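Side-chain contact in hypothetical protein (Bacteroides thetaiotaomicron, PDB 2OMK), which probably catalyses the ATP-dependent pyrophosphorylation of thiamine to thiamine diphosphate, the active cofactor form of the vitamin: residues 106-111 against 144-149. The protein carries 1 engineered substitution. Residues are numbered along the deposited sequence; the frame is centred on the assembly and turned at random.
Sequences NDQTKA and VEYMRS
The ring of Y146 meets helix 107-117 edge-on: T109 OG1 and the amide end of Q108 both lie at its rim, close to the ring plane, the first beside CE1 and the second beside CE2, and neither face carries the contact. This joins two helices of the alpha/beta catalytic domain; the later one, 133-148, belongs to a beta-alpha-beta crossover between parallel strands 122-126 and 152-156. With T109 CA and Y146 CA 8.1 Å apart, a long, flat tyrosine suits the span. Its CG stands anti to the carbonyl carbon (chi1 -52°), which carries the phenol across to the other helix. There Y146 OH and T109 OG1 are hydrogen-bonded at 2.8 Å. A threonine suits this place because OG1 meets the phenol while CG2 packs near CE1. Glutamine suits the other flank because its extended chain is long enough to bring the amide to the ring edge, with Q108 CG 3.5 Å from Y146 OH and the amide plane turned 74° from the ring. Both Q108 and Y146 also touch I125 of strand 122-126. A phenylalanine in place of Y146 would probably leave the buried T109 hydroxyl without its phenol partner and open a gap beside Q108. Next to Y146, E145 OE2 accepts hydrogen bonds from N203 and W205 of the second subunit. Beyond R148, S149 OG donates a hydrogen bond to the backbone O of Y146 at 2.6 Å.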
loop_
_atom_site.group_PDB
_atom_site.type_symbol
_atom_site.label_atom_id
_atom_site.label_comp_id
_atom_site.label_asym_id
_atom_site.label_seq_id
_atom_site.Cartn_x
_atom_site.Cartn_y
_atom_site.Cartn_z
ATOM N N ASN A 106 12.643 1.659 12.222
ATOM C CA ASN A 106 12.324 1.581 10.791
ATOM C C ASN A 106 13.551 1.914 9.944
ATOM O O ASN A 106 14.038 3.043 9.986
ATOM C CB ASN A 106 11.155 2.528 10.456
ATOM C CG ASN A 106 10.611 2.328 9.052
ATOM O OD1 ASN A 106 9.418 2.090 8.854
ATOM N ND2 ASN A 106 11.478 2.429 8.072
ATOM N N ASP A 107 14.057 0.940 9.186
ATOM C CA ASP A 107 15.315 1.128 8.449
ATOM C C ASP A 107 15.180 2.173 7.344
ATOM O O ASP A 107 16.131 2.880 7.041
ATOM C CB ASP A 107 15.815 -0.183 7.833
ATOM C CG ASP A 107 16.287 -1.196 8.868
ATOM O OD1 ASP A 107 16.668 -0.809 10.002
ATOM O OD2 ASP A 107 16.301 -2.400 8.519
ATOM N N GLN A 108 14.010 2.257 6.716
ATOM C CA GLN A 108 13.792 3.306 5.711
ATOM C C GLN A 108 14.028 4.696 6.328
ATOM O O GLN A 108 14.734 5.533 5.759
ATOM C CB GLN A 108 12.384 3.210 5.102
ATOM C CG GLN A 108 12.125 4.270 4.039
ATOM C CD GLN A 108 10.673 4.363 3.640
ATOM O OE1 GLN A 108 9.883 5.082 4.268
ATOM N NE2 GLN A 108 10.312 3.661 2.579
ATOM N N THR A 109 13.462 4.914 7.510
ATOM C CA THR A 109 13.615 6.173 8.235
ATOM C C THR A 109 15.079 6.415 8.641
ATOM O O THR A 109 15.613 7.511 8.443
ATOM C CB THR A 109 12.674 6.196 9.449
ATOM O OG1 THR A 109 11.318 6.176 8.977
ATOM C CG2 THR A 109 12.887 7.443 10.301
ATOM N N LYS A 110 15.726 5.384 9.180
ATOM C CA LYS A 110 17.159 5.465 9.502
ATOM C C LYS A 110 18.025 5.823 8.296
ATOM O O LYS A 110 18.962 6.616 8.412
ATOM C CB LYS A 110 17.637 4.168 10.143
ATOM C CG LYS A 110 16.984 3.918 11.494
ATOM C CD LYS A 110 17.848 3.072 12.395
ATOM C CE LYS A 110 17.469 1.617 12.327
ATOM N NZ LYS A 110 18.002 0.931 13.531
ATOM N N ALA A 111 17.708 5.235 7.142
ATOM C CA ALA A 111 18.404 5.547 5.888
ATOM C C ALA A 111 18.246 7.014 5.501
ATOM O O ALA A 111 19.214 7.664 5.099
ATOM C CB ALA A 111 17.896 4.661 4.765
ATOM N N VAL A 144 5.567 11.812 4.138
ATOM C CA VAL A 144 5.107 13.079 4.711
ATOM C C VAL A 144 6.078 13.584 5.786
ATOM O O VAL A 144 6.439 14.766 5.782
ATOM C CB VAL A 144 3.655 12.970 5.253
ATOM C CG1 VAL A 144 3.234 14.261 5.938
ATOM C CG2 VAL A 144 2.687 12.647 4.109
ATOM N N GLU A 145 6.518 12.697 6.682
ATOM C CA GLU A 145 7.505 13.076 7.707
ATOM C C GLU A 145 8.833 13.530 7.093
ATOM O O GLU A 145 9.422 14.534 7.529
ATOM C CB GLU A 145 7.764 11.940 8.716
ATOM C CG GLU A 145 6.518 11.186 9.231
ATOM C CD GLU A 145 5.525 12.059 9.987
ATOM O OE1 GLU A 145 5.856 13.217 10.325
ATOM O OE2 GLU A 145 4.404 11.576 10.261
ATOM N N TYR A 146 9.317 12.792 6.093
ATOM C CA TYR A 146 10.602 13.144 5.477
ATOM C C TYR A 146 10.556 14.524 4.820
ATOM O O TYR A 146 11.512 15.314 4.935
ATOM C CB TYR A 146 11.042 12.087 4.457
ATOM C CG TYR A 146 11.039 10.665 4.970
ATOM C CD1 TYR A 146 11.286 10.369 6.321
ATOM C CD2 TYR A 146 10.803 9.610 4.093
ATOM C CE1 TYR A 146 11.272 9.037 6.779
ATOM C CE2 TYR A 146 10.793 8.295 4.529
ATOM C CZ TYR A 146 11.029 8.011 5.860
ATOM O OH TYR A 146 11.016 6.702 6.265
ATOM N N MET A 147 9.446 14.822 4.154
ATOM C CA MET A 147 9.263 16.122 3.523
ATOM C C MET A 147 9.288 17.224 4.580
ATOM O O MET A 147 9.990 18.219 4.431
ATOM C CB MET A 147 7.947 16.155 2.754
ATOM C CG MET A 147 7.660 17.472 2.063
ATOM S SD MET A 147 5.975 17.505 1.439
ATOM C CE MET A 147 5.044 17.127 2.921
ATOM N N ARG A 148 8.522 17.031 5.649
ATOM C CA ARG A 148 8.483 17.986 6.757
ATOM C C ARG A 148 9.879 18.274 7.299
ATOM O O ARG A 148 10.177 19.402 7.705
ATOM C CB ARG A 148 7.586 17.457 7.884
ATOM C CG ARG A 148 6.102 17.534 7.591
ATOM C CD ARG A 148 5.339 16.492 8.390
ATOM N NE ARG A 148 3.980 16.909 8.708
ATOM C CZ ARG A 148 3.052 16.120 9.243
ATOM N NH1 ARG A 148 3.319 14.848 9.513
ATOM N NH2 ARG A 148 1.845 16.601 9.500
ATOM N N SER A 149 10.733 17.253 7.300
ATOM C CA SER A 149 12.088 17.370 7.831
ATOM C C SER A 149 13.008 18.141 6.871
ATOM O O SER A 149 14.142 18.467 7.226
ATOM C CB SER A 149 12.664 15.995 8.161
ATOM O OG SER A 149 13.144 15.355 6.991
#